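Local coordinates for tryptophan halogenase (Shewanella frigidimarina, PDB 2PYX), which probably acts as a flavin-dependent monooxygenase of the tryptophan halogenase family, using FAD to halogenate an aromatic substrate, at residues L110-L115 with C142-L147; A86-G91 with R512-K517; Q120-C125 with Q488-L493; I95-D100 with L410-S415. All coordinates share one frame; numbering follows the deposited sequence.

In the fold
Strand 87-95 and its surroundings tie most of these contacts together. Interaction 2 uses its first half, interaction 4 begins at its end, and interaction 1 starts on strand 108-112, its antiparallel neighbour in the mixed sheet. Interactions 1 and 2, centres about 16 Å apart, touch: Phe113 and Gln144 both reach Gln90. The first segments follow the order 2, 4, 1, 3; interaction 2 spans the widest loop, and interaction 3 alternates along the chain with interactions 1 and 4. Interactions 2, 3 and 4 use helices 511-520, 484-507 and 383-413. Interactions 1, 2 and 4 lie near the predicted site residues Lys89 and Glu361, whereas interaction 3 is packing away from the sites.

Interaction 1 of 4, residues L110-L115 with C142-L147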
loop_
_atom_site.group_PDB
_atom_site.type_symbol
_atom_site.label_atom_id
_atom_site.label_comp_id
_atom_site.label_asym_id
_atom_site.label_seq_id
_atom_site.Cartn_x
_atom_site.Cartn_y
_atom_site.Cartn_z
ATOM N N LEU A 110 1.074 -5.760 -16.340
ATOM C CA LEU A 110 1.714 -4.950 -15.313
ATOM C C LEU A 110 0.905 -3.721 -14.949
ATOM O O LEU A 110 0.376 -3.046 -15.826
ATOM C CB LEU A 110 3.111 -4.469 -15.768
ATOM C CG LEU A 110 3.921 -3.747 -14.679
ATOM C CD1 LEU A 110 4.279 -4.606 -13.462
ATOM C CD2 LEU A 110 5.170 -3.112 -15.308
ATOM N N HIS A 111 0.820 -3.463 -13.643
ATOM C CA HIS A 111 0.371 -2.198 -13.110
ATOM C C HIS A 111 1.617 -1.537 -12.559
ATOM O O HIS A 111 2.031 -1.824 -11.446
ATOM C CB HIS A 111 -0.733 -2.366 -12.045
ATOM C CG HIS A 111 -1.102 -1.092 -11.346
ATOM N ND1 HIS A 111 -1.807 -1.071 -10.160
ATOM C CD2 HIS A 111 -0.808 0.201 -11.625
ATOM C CE1 HIS A 111 -1.965 0.180 -9.765
ATOM N NE2 HIS A 111 -1.356 0.972 -10.628
ATOM N N PRO A 112 2.250 -0.664 -13.379
ATOM C CA PRO A 112 3.519 -0.057 -12.966
ATOM C C PRO A 112 3.297 1.132 -12.037
ATOM O O PRO A 112 2.206 1.723 -12.038
ATOM C CB PRO A 112 4.111 0.434 -14.269
ATOM C CG PRO A 112 3.032 0.635 -15.137
ATOM C CD PRO A 112 1.835 -0.191 -14.704
ATOM N N PHE A 113 4.315 1.497 -11.257
ATOM C CA PHE A 113 4.287 2.734 -10.488
ATOM C C PHE A 113 4.541 4.001 -11.350
ATOM O O PHE A 113 4.064 5.109 -10.996
ATOM C CB PHE A 113 5.269 2.712 -9.312
ATOM C CG PHE A 113 4.838 1.859 -8.152
ATOM C CD1 PHE A 113 3.493 1.778 -7.800
ATOM C CD2 PHE A 113 5.782 1.231 -7.349
ATOM C CE1 PHE A 113 3.111 1.010 -6.723
ATOM C CE2 PHE A 113 5.419 0.471 -6.265
ATOM C CZ PHE A 113 4.050 0.393 -5.944
ATOM N N SER A 114 5.247 3.863 -12.474
ATOM C CA SER A 114 5.507 5.001 -13.344
ATOM C C SER A 114 4.214 5.482 -13.976
ATOM O O SER A 114 3.398 4.667 -14.440
ATOM C CB SER A 114 6.426 4.619 -14.488
ATOM O OG SER A 114 7.776 4.549 -14.124
ATOM N N LEU A 115 4.004 6.793 -14.041
ATOM C CA LEU A 115 2.866 7.334 -14.789
ATOM C C LEU A 115 3.120 7.271 -16.290
ATOM O O LEU A 115 4.280 7.284 -16.737
ATOM C CB LEU A 115 2.552 8.771 -14.376
ATOM C CG LEU A 115 2.190 8.961 -12.902
ATOM C CD1 LEU A 115 2.056 10.435 -12.612
ATOM C CD2 LEU A 115 0.907 8.250 -12.567
ATOM N N CYS A 142 4.815 3.334 -21.001
ATOM C CA CYS A 142 5.836 3.391 -19.973
ATOM C C CYS A 142 6.968 2.459 -20.326
ATOM O O CYS A 142 6.883 1.686 -21.271
ATOM C CB CYS A 142 5.276 3.084 -18.562
ATOM S SG CYS A 142 5.048 1.296 -18.182
ATOM N N SER A 143 8.080 2.624 -19.623
ATOM C CA SER A 143 9.243 1.762 -19.864
ATOM C C SER A 143 9.286 0.584 -18.901
ATOM O O SER A 143 9.968 -0.404 -19.141
ATOM C CB SER A 143 10.555 2.566 -19.784
ATOM O OG SER A 143 10.752 3.107 -18.493
ATOM N N GLN A 144 8.525 0.646 -17.807
ATOM C CA GLN A 144 8.640 -0.381 -16.765
ATOM C C GLN A 144 8.172 -1.756 -17.151
ATOM O O GLN A 144 8.600 -2.753 -16.571
ATOM C CB GLN A 144 7.872 0.056 -15.509
ATOM C CG GLN A 144 8.707 0.903 -14.645
ATOM C CD GLN A 144 8.033 1.389 -13.371
ATOM O OE1 GLN A 144 6.852 1.670 -13.379
ATOM N NE2 GLN A 144 8.821 1.562 -12.298
ATOM N N GLN A 145 7.252 -1.859 -18.098
ATOM C CA GLN A 145 6.790 -3.189 -18.505
ATOM C C GLN A 145 7.979 -3.982 -19.021
ATOM O O GLN A 145 8.299 -5.049 -18.495
ATOM C CB GLN A 145 5.667 -3.132 -19.540
ATOM C CG GLN A 145 5.191 -4.466 -20.125
ATOM C CD GLN A 145 4.738 -5.480 -19.055
ATOM O OE1 GLN A 145 5.438 -5.717 -18.063
ATOM N NE2 GLN A 145 3.576 -6.067 -19.255
ATOM N N VAL A 146 8.680 -3.399 -19.989
ATOM C CA VAL A 146 9.847 -4.030 -20.585
ATOM C C VAL A 146 10.975 -4.207 -19.561
ATOM O O VAL A 146 11.564 -5.276 -19.489
ATOM C CB VAL A 146 10.328 -3.231 -21.829
ATOM C CG1 VAL A 146 11.675 -3.739 -22.285
ATOM C CG2 VAL A 146 9.290 -3.331 -22.949
ATOM N N LEU A 147 11.248 -3.182 -18.751
ATOM C CA LEU A 147 12.372 -3.226 -17.840
ATOM C C LEU A 147 12.168 -4.236 -16.708
ATOM O O LEU A 147 13.074 -4.955 -16.328
ATOM C CB LEU A 147 12.661 -1.827 -17.301
ATOM C CG LEU A 147 12.988 -0.793 -18.396
ATOM C CD1 LEU A 147 13.012 0.634 -17.877
ATOM C CD2 LEU A 147 14.312 -1.097 -19.054
HETATM O O HOH W 1 8.307 4.186 -17.142
#
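The side-chain carbonyl of Gln144 reaches the turn at the end of strand 108-112, where OE1 accepts from Ser114 N at 2.9 Å with an N-H...O angle of 158°. The donor is tilted 31° from the carbonyl plane. Packing is tight here: Pro112 CB lies only 3.1 Å from the same Gln144 OE1, and the chain extended beyond CG (chi2 180°) carries the amide into this corner. Its NE2 bonds to Gln90 OE1 and Asn167 O, so both ends of the amide are fixed. The motif is a sheet strand packed against helix 144-149, close to the predicted active site, for Phe113 adjoins Lys89. An alanine in place of Gln144 would probably leave Ser114 N without its acceptor and Gln90 OE1 without this donor. Beyond the amide, Leu110 CB passes Gln145 OE1 at 3.5 Å, an oxygen held by Arg93. The contact is looser round the hydroxyl of partly exposed Ser114, whose OG stands 3.1 Å from Gln144 OE1 in a weak approach; a water 3.1 Å from Ser114 OG accepts from Ser143 N.

Interaction 2 of 4, residues A86-G91 with R512-K517; sequences ASFKQG and RELLDK
Leu515 and Phe88 bury the most surface here, with Leu514 next. The ring of Phe88 presents its CE2 corner to the helix, and two methyls converge on that one atom: Leu514 CD2 at 3.6 Å and Leu515 CD2, also at 3.6 Å from Phe88 CE2. Leu514 crosses the phenylalanine side chain at about a right angle, whereas Leu515 slides past it in the opposite direction. The two methyls of Leu515 part: CD2 goes to the ring and lies 3.9 Å from Ala86 O, while CD1 lies beside Ser87. Strand 87-89 and helix 512-517 run at 134° to one another, their axes 9.5 Å apart at closest. Ile81 of helix 77-83 touches both Phe88 and Leu515, and Tyr168 meets the Phe88 ring edge-to-face. An alanine at Phe88 would probably open a gap beside both leucine methyls and leave Tyr168 without its aromatic partner. Lys89, the predicted active-site residue, follows Phe88 directly, its NZ bonded to Thr62 O. The contact is thus almost wholly apolar, which implies that the C-terminal helix is held to the strand here by shape and burial rather than by directed bonds.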
loop_
_atom_site.group_PDB
_atom_site.type_symbol
_atom_site.label_atom_id
_atom_site.label_comp_id
_atom_site.label_asym_id
_atom_site.label_seq_id
_atom_site.Cartn_x
_atom_site.Cartn_y
_atom_site.Cartn_z
ATOM N N ALA A 86 15.295 -4.957 2.500
ATOM C CA ALA A 86 14.445 -4.374 1.464
ATOM C C ALA A 86 14.957 -4.621 0.044
ATOM O O ALA A 86 16.157 -4.807 -0.190
ATOM C CB ALA A 86 14.314 -2.894 1.685
ATOM N N SER A 87 14.011 -4.665 -0.890
ATOM C CA SER A 87 14.304 -4.624 -2.317
ATOM C C SER A 87 13.378 -3.583 -2.958
ATOM O O SER A 87 12.444 -3.060 -2.317
ATOM C CB SER A 87 14.121 -6.000 -2.968
ATOM O OG SER A 87 14.600 -6.009 -4.305
ATOM N N PHE A 88 13.627 -3.256 -4.231
ATOM C CA PHE A 88 12.854 -2.248 -4.950
ATOM C C PHE A 88 11.639 -2.863 -5.570
ATOM O O PHE A 88 11.738 -3.887 -6.226
ATOM C CB PHE A 88 13.714 -1.601 -6.044
ATOM C CG PHE A 88 14.999 -1.052 -5.519
ATOM C CD1 PHE A 88 15.019 0.118 -4.781
ATOM C CD2 PHE A 88 16.175 -1.737 -5.712
ATOM C CE1 PHE A 88 16.222 0.590 -4.273
ATOM C CE2 PHE A 88 17.366 -1.272 -5.189
ATOM C CZ PHE A 88 17.382 -0.118 -4.477
ATOM N N LYS A 89 10.501 -2.186 -5.412
ATOM C CA LYS A 89 9.231 -2.621 -6.004
ATOM C C LYS A 89 8.790 -1.575 -7.029
ATOM O O LYS A 89 8.653 -0.409 -6.690
ATOM C CB LYS A 89 8.174 -2.738 -4.908
ATOM C CG LYS A 89 6.770 -3.001 -5.406
ATOM C CD LYS A 89 5.756 -2.960 -4.282
ATOM C CE LYS A 89 4.357 -3.018 -4.828
ATOM N NZ LYS A 89 3.393 -2.708 -3.730
ATOM N N GLN A 90 8.537 -1.989 -8.261
ATOM C CA GLN A 90 8.141 -1.102 -9.356
ATOM C C GLN A 90 6.693 -1.216 -9.804
ATOM O O GLN A 90 6.288 -0.598 -10.795
ATOM C CB GLN A 90 9.092 -1.299 -10.546
ATOM C CG GLN A 90 10.474 -0.787 -10.224
ATOM C CD GLN A 90 11.385 -0.888 -11.413
ATOM O OE1 GLN A 90 11.247 -0.139 -12.388
ATOM N NE2 GLN A 90 12.304 -1.844 -11.355
ATOM N N GLY A 91 5.917 -2.003 -9.049
ATOM C CA GLY A 91 4.484 -2.188 -9.294
ATOM C C GLY A 91 4.060 -3.598 -8.952
ATOM O O GLY A 91 4.713 -4.275 -8.154
ATOM N N ARG A 512 19.474 -7.719 -8.007
ATOM C CA ARG A 512 20.512 -8.289 -7.151
ATOM C C ARG A 512 21.862 -7.596 -7.387
ATOM O O ARG A 512 22.552 -7.276 -6.425
ATOM C CB ARG A 512 20.648 -9.811 -7.291
ATOM C CG ARG A 512 21.458 -10.366 -6.110
ATOM C CD ARG A 512 21.410 -11.859 -5.985
ATOM N NE ARG A 512 20.115 -12.435 -5.626
ATOM C CZ ARG A 512 19.598 -12.490 -4.399
ATOM N NH1 ARG A 512 20.170 -11.883 -3.368
ATOM N NH2 ARG A 512 18.437 -13.104 -4.218
ATOM N N GLU A 513 22.231 -7.350 -8.636
ATOM C CA GLU A 513 23.522 -6.685 -8.867
ATOM C C GLU A 513 23.566 -5.291 -8.215
ATOM O O GLU A 513 24.585 -4.910 -7.634
ATOM C CB GLU A 513 23.940 -6.735 -10.349
ATOM C CG GLU A 513 23.784 -5.536 -11.210
ATOM C CD GLU A 513 24.045 -5.864 -12.678
ATOM O OE1 GLU A 513 25.196 -6.260 -13.032
ATOM O OE2 GLU A 513 23.114 -5.715 -13.495
ATOM N N LEU A 514 22.431 -4.577 -8.229
ATOM C CA LEU A 514 22.336 -3.268 -7.600
ATOM C C LEU A 514 22.397 -3.384 -6.074
ATOM O O LEU A 514 23.175 -2.682 -5.426
ATOM C CB LEU A 514 21.059 -2.530 -8.060
ATOM C CG LEU A 514 20.817 -1.191 -7.392
ATOM C CD1 LEU A 514 22.052 -0.260 -7.569
ATOM C CD2 LEU A 514 19.539 -0.502 -7.897
ATOM N N LEU A 515 21.585 -4.270 -5.507
ATOM C CA LEU A 515 21.542 -4.447 -4.074
ATOM C C LEU A 515 22.899 -4.891 -3.533
ATOM O O LEU A 515 23.287 -4.475 -2.446
ATOM C CB LEU A 515 20.420 -5.411 -3.697
ATOM C CG LEU A 515 19.012 -4.845 -3.907
ATOM C CD1 LEU A 515 17.984 -5.969 -3.763
ATOM C CD2 LEU A 515 18.691 -3.723 -2.931
ATOM N N ASP A 516 23.637 -5.702 -4.294
ATOM C CA ASP A 516 24.998 -6.063 -3.866
ATOM C C ASP A 516 25.878 -4.821 -3.683
ATOM O O ASP A 516 26.645 -4.722 -2.711
ATOM C CB ASP A 516 25.654 -6.994 -4.875
ATOM C CG ASP A 516 25.117 -8.403 -4.826
ATOM O OD1 ASP A 516 24.449 -8.812 -3.843
ATOM O OD2 ASP A 516 25.382 -9.122 -5.808
ATOM N N LYS A 517 25.799 -3.882 -4.615
ATOM C CA LYS A 517 26.577 -2.635 -4.514
ATOM C C LYS A 517 26.015 -1.663 -3.483
ATOM O O LYS A 517 26.750 -0.885 -2.890
ATOM C CB LYS A 517 26.743 -1.968 -5.883
ATOM C CG LYS A 517 27.624 -2.781 -6.853
ATOM C CD LYS A 517 29.090 -2.755 -6.419
ATOM C CE LYS A 517 30.022 -3.522 -7.391
ATOM N NZ LYS A 517 29.719 -4.970 -7.390
#

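Interaction 3 of 4, residues Q120-C125 with Q488-L493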
loop_
_atom_site.group_PDB
_atom_site.type_symbol
_atom_site.label_atom_id
_atom_site.label_comp_id
_atom_site.label_asym_id
_atom_site.label_seq_id
_atom_site.Cartn_x
_atom_site.Cartn_y
_atom_site.Cartn_z
ATOM N N GLN A 120 1.980 15.115 -18.324
ATOM C CA GLN A 120 1.782 16.557 -18.142
ATOM C C GLN A 120 1.378 17.259 -19.443
ATOM O O GLN A 120 0.891 18.397 -19.407
ATOM C CB GLN A 120 3.046 17.198 -17.552
ATOM C CG GLN A 120 3.285 16.814 -16.104
ATOM N N GLU A 121 1.594 16.614 -20.575
ATOM C CA GLU A 121 1.281 17.180 -21.883
ATOM C C GLU A 121 0.005 16.642 -22.523
ATOM O O GLU A 121 -0.685 17.383 -23.215
ATOM C CB GLU A 121 2.406 16.904 -22.842
ATOM C CG GLU A 121 3.740 17.452 -22.385
ATOM C CD GLU A 121 4.820 17.144 -23.381
ATOM O OE1 GLU A 121 4.695 17.594 -24.534
ATOM O OE2 GLU A 121 5.779 16.429 -23.017
ATOM N N LEU A 122 -0.272 15.351 -22.342
ATOM C CA LEU A 122 -1.355 14.673 -23.047
ATOM C C LEU A 122 -1.583 13.312 -22.395
ATOM O O LEU A 122 -0.628 12.632 -22.052
ATOM C CB LEU A 122 -1.014 14.451 -24.519
ATOM C CG LEU A 122 -2.103 13.855 -25.423
ATOM C CD1 LEU A 122 -3.289 14.818 -25.539
ATOM C CD2 LEU A 122 -1.551 13.515 -26.767
ATOM N N ASP A 123 -2.840 12.962 -22.188
ATOM C CA ASP A 123 -3.213 11.628 -21.704
ATOM C C ASP A 123 -3.204 10.701 -22.906
ATOM O O ASP A 123 -4.104 10.730 -23.756
ATOM C CB ASP A 123 -4.590 11.677 -21.024
ATOM C CG ASP A 123 -5.051 10.332 -20.503
ATOM O OD1 ASP A 123 -4.440 9.316 -20.843
ATOM O OD2 ASP A 123 -6.048 10.313 -19.760
ATOM N N LEU A 124 -2.206 9.824 -22.976
ATOM C CA LEU A 124 -2.022 8.954 -24.132
ATOM C C LEU A 124 -3.063 7.838 -24.274
ATOM O O LEU A 124 -3.200 7.245 -25.346
ATOM C CB LEU A 124 -0.650 8.292 -24.081
ATOM C CG LEU A 124 0.571 9.198 -24.333
ATOM C CD1 LEU A 124 1.862 8.417 -24.218
ATOM C CD2 LEU A 124 0.456 9.824 -25.726
ATOM N N CYS A 125 -3.743 7.502 -23.176
ATOM C CA CYS A 125 -4.610 6.349 -23.191
ATOM C C CYS A 125 -5.571 6.275 -24.390
ATOM O O CYS A 125 -5.563 5.284 -25.110
ATOM C CB CYS A 125 -5.302 6.224 -21.829
ATOM S SG CYS A 125 -6.319 4.754 -21.637
ATOM N N GLN A 488 -0.632 13.767 -33.546
ATOM C CA GLN A 488 0.792 13.984 -33.825
ATOM C C GLN A 488 1.617 14.103 -32.539
ATOM O O GLN A 488 2.688 13.516 -32.460
ATOM C CB GLN A 488 0.970 15.212 -34.725
ATOM C CG GLN A 488 0.363 15.010 -36.124
ATOM C CD GLN A 488 -0.101 16.326 -36.776
ATOM O OE1 GLN A 488 0.297 17.423 -36.362
ATOM N NE2 GLN A 488 -0.962 16.212 -37.782
ATOM N N LEU A 489 1.107 14.814 -31.542
ATOM C CA LEU A 489 1.735 14.893 -30.210
ATOM C C LEU A 489 1.820 13.492 -29.608
ATOM O O LEU A 489 2.889 13.042 -29.184
ATOM C CB LEU A 489 0.946 15.788 -29.282
ATOM C CG LEU A 489 1.469 15.929 -27.851
ATOM C CD1 LEU A 489 2.973 16.253 -27.782
ATOM C CD2 LEU A 489 0.676 16.936 -27.129
ATOM N N ALA A 490 0.686 12.785 -29.622
ATOM C CA ALA A 490 0.671 11.400 -29.111
ATOM C C ALA A 490 1.749 10.535 -29.756
ATOM O O ALA A 490 2.476 9.816 -29.061
ATOM C CB ALA A 490 -0.728 10.775 -29.293
ATOM N N GLN A 491 1.877 10.601 -31.080
ATOM C CA GLN A 491 2.834 9.766 -31.789
ATOM C C GLN A 491 4.264 10.098 -31.371
ATOM O O GLN A 491 5.105 9.192 -31.233
ATOM C CB GLN A 491 2.715 9.933 -33.302
ATOM C CG GLN A 491 3.626 8.985 -34.054
ATOM C CD GLN A 491 3.353 7.533 -33.718
ATOM O OE1 GLN A 491 4.192 6.837 -33.124
ATOM N NE2 GLN A 491 2.168 7.069 -34.082
ATOM N N ARG A 492 4.545 11.390 -31.209
ATOM C CA ARG A 492 5.853 11.822 -30.732
ATOM C C ARG A 492 6.135 11.235 -29.341
ATOM O O ARG A 492 7.202 10.646 -29.121
ATOM C CB ARG A 492 5.960 13.349 -30.721
ATOM C CG ARG A 492 5.937 13.961 -32.118
ATOM C CD ARG A 492 6.364 15.421 -32.122
ATOM N NE ARG A 492 5.363 16.332 -31.576
ATOM C CZ ARG A 492 4.322 16.814 -32.251
ATOM N NH1 ARG A 492 4.096 16.461 -33.508
ATOM N NH2 ARG A 492 3.493 17.636 -31.660
ATOM N N LEU A 493 5.173 11.376 -28.425
ATOM C CA LEU A 493 5.305 10.814 -27.075
ATOM C C LEU A 493 5.461 9.265 -27.080
ATOM O O LEU A 493 6.252 8.736 -26.290
ATOM C CB LEU A 493 4.129 11.245 -26.194
ATOM C CG LEU A 493 4.020 12.751 -25.906
ATOM C CD1 LEU A 493 2.729 13.107 -25.209
ATOM C CD2 LEU A 493 5.208 13.243 -25.098
#
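Leu122 lies against helix 484-507 with its two ends doing different work. Its CB stands 4.0 Å from Leu489 CD2 and at a like distance from a methyl of Leu493, whereas CD2 reaches further along, to 3.7 Å from Ala490 N and 3.8 Å from Ala490 CB. The bond to CB points toward the helix, and chi1 of -175° sets CG anti to the backbone N. Leu124 comes to the same alanine: its CD2 is 3.7 Å from Ala490 CA, and its side chain crosses that of Leu493 obliquely, both methyls facing Leu493 CB. Ala490, with no more than a methyl to offer, is thus met by one branch from each of the two leucines.

This is loop-on-helix packing. The chain between strand 108-112 and helix 125-128 lies across one helical turn, and Leu489, Ala490 and Leu493 form the apolar surface that receives it. Tyr127, on the short helix that follows, touches both Leu122 and Ala490, while Val141 adjoins Leu124. Asp123 turns away from the helix, and its OD1 accepts from Cys125 N at 3.0 Å as a capping bond, arriving on the anti side and 32° out of the carboxylate plane; OD2 of the same side chain bonds to Gln466.

At the exposed margin Glu121 extends its chain beyond CG and brings each carboxylate oxygen to a leucine methyl. OE1 is 3.9 Å from Leu489 CD1, and OE2 is 3.8 Å from Leu493 CD2.

Interaction 4 of 4, residues I95-D100 with L410-S415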
loop_
_atom_site.group_PDB
_atom_site.type_symbol
_atom_site.label_atom_id
_atom_site.label_comp_id
_atom_site.label_asym_id
_atom_site.label_seq_id
_atom_site.Cartn_x
_atom_site.Cartn_y
_atom_site.Cartn_z
ATOM N N ILE A 95 -0.928 -12.172 -12.901
ATOM C CA ILE A 95 -0.740 -13.355 -13.716
ATOM C C ILE A 95 -2.015 -14.180 -13.604
ATOM O O ILE A 95 -2.458 -14.457 -12.498
ATOM C CB ILE A 95 0.501 -14.114 -13.231
ATOM C CG1 ILE A 95 1.718 -13.164 -13.269
ATOM C CG2 ILE A 95 0.727 -15.352 -14.068
ATOM C CD1 ILE A 95 2.907 -13.684 -12.535
ATOM N N ASN A 96 -2.544 -14.626 -14.741
ATOM C CA ASN A 96 -3.690 -15.512 -14.825
ATOM C C ASN A 96 -4.993 -14.949 -14.257
ATOM O O ASN A 96 -5.891 -15.688 -13.919
ATOM C CB ASN A 96 -3.381 -16.882 -14.203
ATOM C CG ASN A 96 -2.310 -17.640 -14.957
ATOM O OD1 ASN A 96 -1.969 -17.284 -16.074
ATOM N ND2 ASN A 96 -1.736 -18.628 -14.302
ATOM N N TRP A 97 -5.107 -13.630 -14.218
ATOM C CA TRP A 97 -6.326 -13.016 -13.709
ATOM C C TRP A 97 -7.412 -12.927 -14.762
ATOM O O TRP A 97 -8.594 -12.827 -14.430
ATOM C CB TRP A 97 -6.038 -11.585 -13.192
ATOM C CG TRP A 97 -5.502 -11.549 -11.843
ATOM C CD1 TRP A 97 -4.260 -11.886 -11.402
ATOM C CD2 TRP A 97 -6.228 -11.098 -10.697
ATOM N NE1 TRP A 97 -4.174 -11.712 -10.029
ATOM C CE2 TRP A 97 -5.377 -11.211 -9.580
ATOM C CE3 TRP A 97 -7.540 -10.609 -10.518
ATOM C CZ2 TRP A 97 -5.791 -10.857 -8.301
ATOM C CZ3 TRP A 97 -7.935 -10.247 -9.238
ATOM C CH2 TRP A 97 -7.075 -10.388 -8.157
ATOM N N CYS A 98 -7.035 -12.872 -16.032
ATOM C CA CYS A 98 -7.996 -12.603 -17.084
ATOM C C CYS A 98 -8.798 -13.797 -17.616
ATOM O O CYS A 98 -9.971 -13.649 -17.996
ATOM C CB CYS A 98 -7.339 -11.949 -18.291
ATOM S SG CYS A 98 -6.565 -10.384 -17.926
ATOM N N LYS A 99 -8.126 -14.950 -17.715
ATOM C CA LYS A 99 -8.732 -16.107 -18.375
ATOM C C LYS A 99 -8.506 -17.356 -17.541
ATOM O O LYS A 99 -7.569 -17.425 -16.768
ATOM C CB LYS A 99 -8.077 -16.303 -19.740
ATOM C CG LYS A 99 -8.337 -15.210 -20.777
ATOM C CD LYS A 99 -7.341 -15.402 -21.924
ATOM C CE LYS A 99 -7.408 -14.343 -23.009
ATOM N NZ LYS A 99 -6.211 -14.484 -23.933
ATOM N N ASP A 100 -9.384 -18.346 -17.723
ATOM C CA ASP A 100 -9.124 -19.672 -17.182
ATOM C C ASP A 100 -7.796 -20.149 -17.779
ATOM O O ASP A 100 -7.653 -20.118 -19.011
ATOM C CB ASP A 100 -10.251 -20.613 -17.560
ATOM C CG ASP A 100 -11.542 -20.237 -16.894
ATOM O OD1 ASP A 100 -11.556 -20.282 -15.664
ATOM O OD2 ASP A 100 -12.485 -19.894 -17.596
ATOM N N LEU A 410 -12.450 -3.805 -9.170
ATOM C CA LEU A 410 -12.223 -3.729 -10.622
ATOM C C LEU A 410 -11.376 -4.896 -11.130
ATOM O O LEU A 410 -11.590 -5.383 -12.220
ATOM C CB LEU A 410 -11.500 -2.403 -10.972
ATOM C CG LEU A 410 -11.234 -2.148 -12.473
ATOM C CD1 LEU A 410 -12.484 -2.037 -13.270
ATOM C CD2 LEU A 410 -10.393 -0.861 -12.674
ATOM N N HIS A 411 -10.349 -5.280 -10.359
ATOM C CA HIS A 411 -9.422 -6.334 -10.764
ATOM C C HIS A 411 -10.182 -7.630 -10.997
ATOM O O HIS A 411 -9.786 -8.431 -11.871
ATOM C CB HIS A 411 -8.340 -6.590 -9.724
ATOM C CG HIS A 411 -7.351 -5.471 -9.535
ATOM N ND1 HIS A 411 -7.724 -4.214 -9.089
ATOM C CD2 HIS A 411 -6.006 -5.434 -9.689
ATOM C CE1 HIS A 411 -6.632 -3.469 -8.957
ATOM N NE2 HIS A 411 -5.577 -4.184 -9.310
ATOM N N TYR A 412 -11.212 -7.874 -10.215
ATOM C CA TYR A 412 -12.014 -9.099 -10.334
ATOM C C TYR A 412 -13.093 -8.989 -11.383
ATOM O O TYR A 412 -13.386 -9.937 -12.109
ATOM C CB TYR A 412 -12.689 -9.433 -8.995
ATOM C CG TYR A 412 -11.742 -9.736 -7.876
ATOM C CD1 TYR A 412 -11.235 -11.015 -7.716
ATOM C CD2 TYR A 412 -11.322 -8.774 -6.954
ATOM C CE1 TYR A 412 -10.372 -11.293 -6.709
ATOM C CE2 TYR A 412 -10.467 -9.083 -5.916
ATOM C CZ TYR A 412 -9.982 -10.349 -5.804
ATOM O OH TYR A 412 -9.115 -10.661 -4.769
ATOM N N VAL A 413 -13.771 -7.857 -11.414
ATOM C CA VAL A 413 -15.034 -7.758 -12.188
ATOM C C VAL A 413 -14.841 -7.914 -13.677
ATOM O O VAL A 413 -15.741 -8.372 -14.384
ATOM C CB VAL A 413 -15.750 -6.410 -12.012
ATOM C CG1 VAL A 413 -17.007 -6.315 -12.971
ATOM C CG2 VAL A 413 -16.190 -6.230 -10.638
ATOM N N ILE A 414 -13.675 -7.488 -14.170
ATOM C CA ILE A 414 -13.406 -7.528 -15.603
ATOM C C ILE A 414 -12.620 -8.765 -16.067
ATOM O O ILE A 414 -12.191 -8.852 -17.235
ATOM C CB ILE A 414 -12.758 -6.228 -16.098
ATOM C CG1 ILE A 414 -11.358 -6.062 -15.533
ATOM C CG2 ILE A 414 -13.656 -5.046 -15.755
ATOM C CD1 ILE A 414 -10.719 -4.708 -15.868
ATOM N N SER A 415 -12.484 -9.742 -15.184
ATOM C CA SER A 415 -11.991 -11.047 -15.612
ATOM C C SER A 415 -12.984 -11.728 -16.543
ATOM O O SER A 415 -14.191 -11.470 -16.501
ATOM C CB SER A 415 -11.768 -11.967 -14.391
ATOM O OG SER A 415 -11.168 -13.195 -14.822
#
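The end of helix 383-413 meets the loop that follows strand 87-95, close to the predicted tryptophan-binding site, and Trp97 supplies most of the loop's share of the contact. Its indole reaches the last helical turn with the six-membered ring. CZ3 lies over one face of the Tyr412 ring, 3.6 Å above its plane and offset toward the rim, while CH2 is 3.7 Å from Tyr412 CZ. The two rings are oblique, with planes at 56° and centroids 5.0 Å apart.

The same indole also covers the backbone of His411. Trp97 CE3 comes to 3.4 Å from His411 O, a buried carbonyl oxygen with no hydrogen-bond partner in the model, and CZ3 packs 3.7 Å from His411 CB. The imidazole of His411 points its polar atoms to other partners: ND1 bonds to Phe407 O and NE2 to Glu361 OE2, the residue predicted to bind L-tryptophan. Tyr412 OH is held by Glu358, and its ring stacks with His426. These contacts fix both helix side chains beside the indole.

Past the helix end the contact becomes polar. Ser415 OG, anti to its backbone N (chi1 -175°), donates to Trp97 O at 2.6 Å, in the carbonyl plane with a C=O...O angle of 153°.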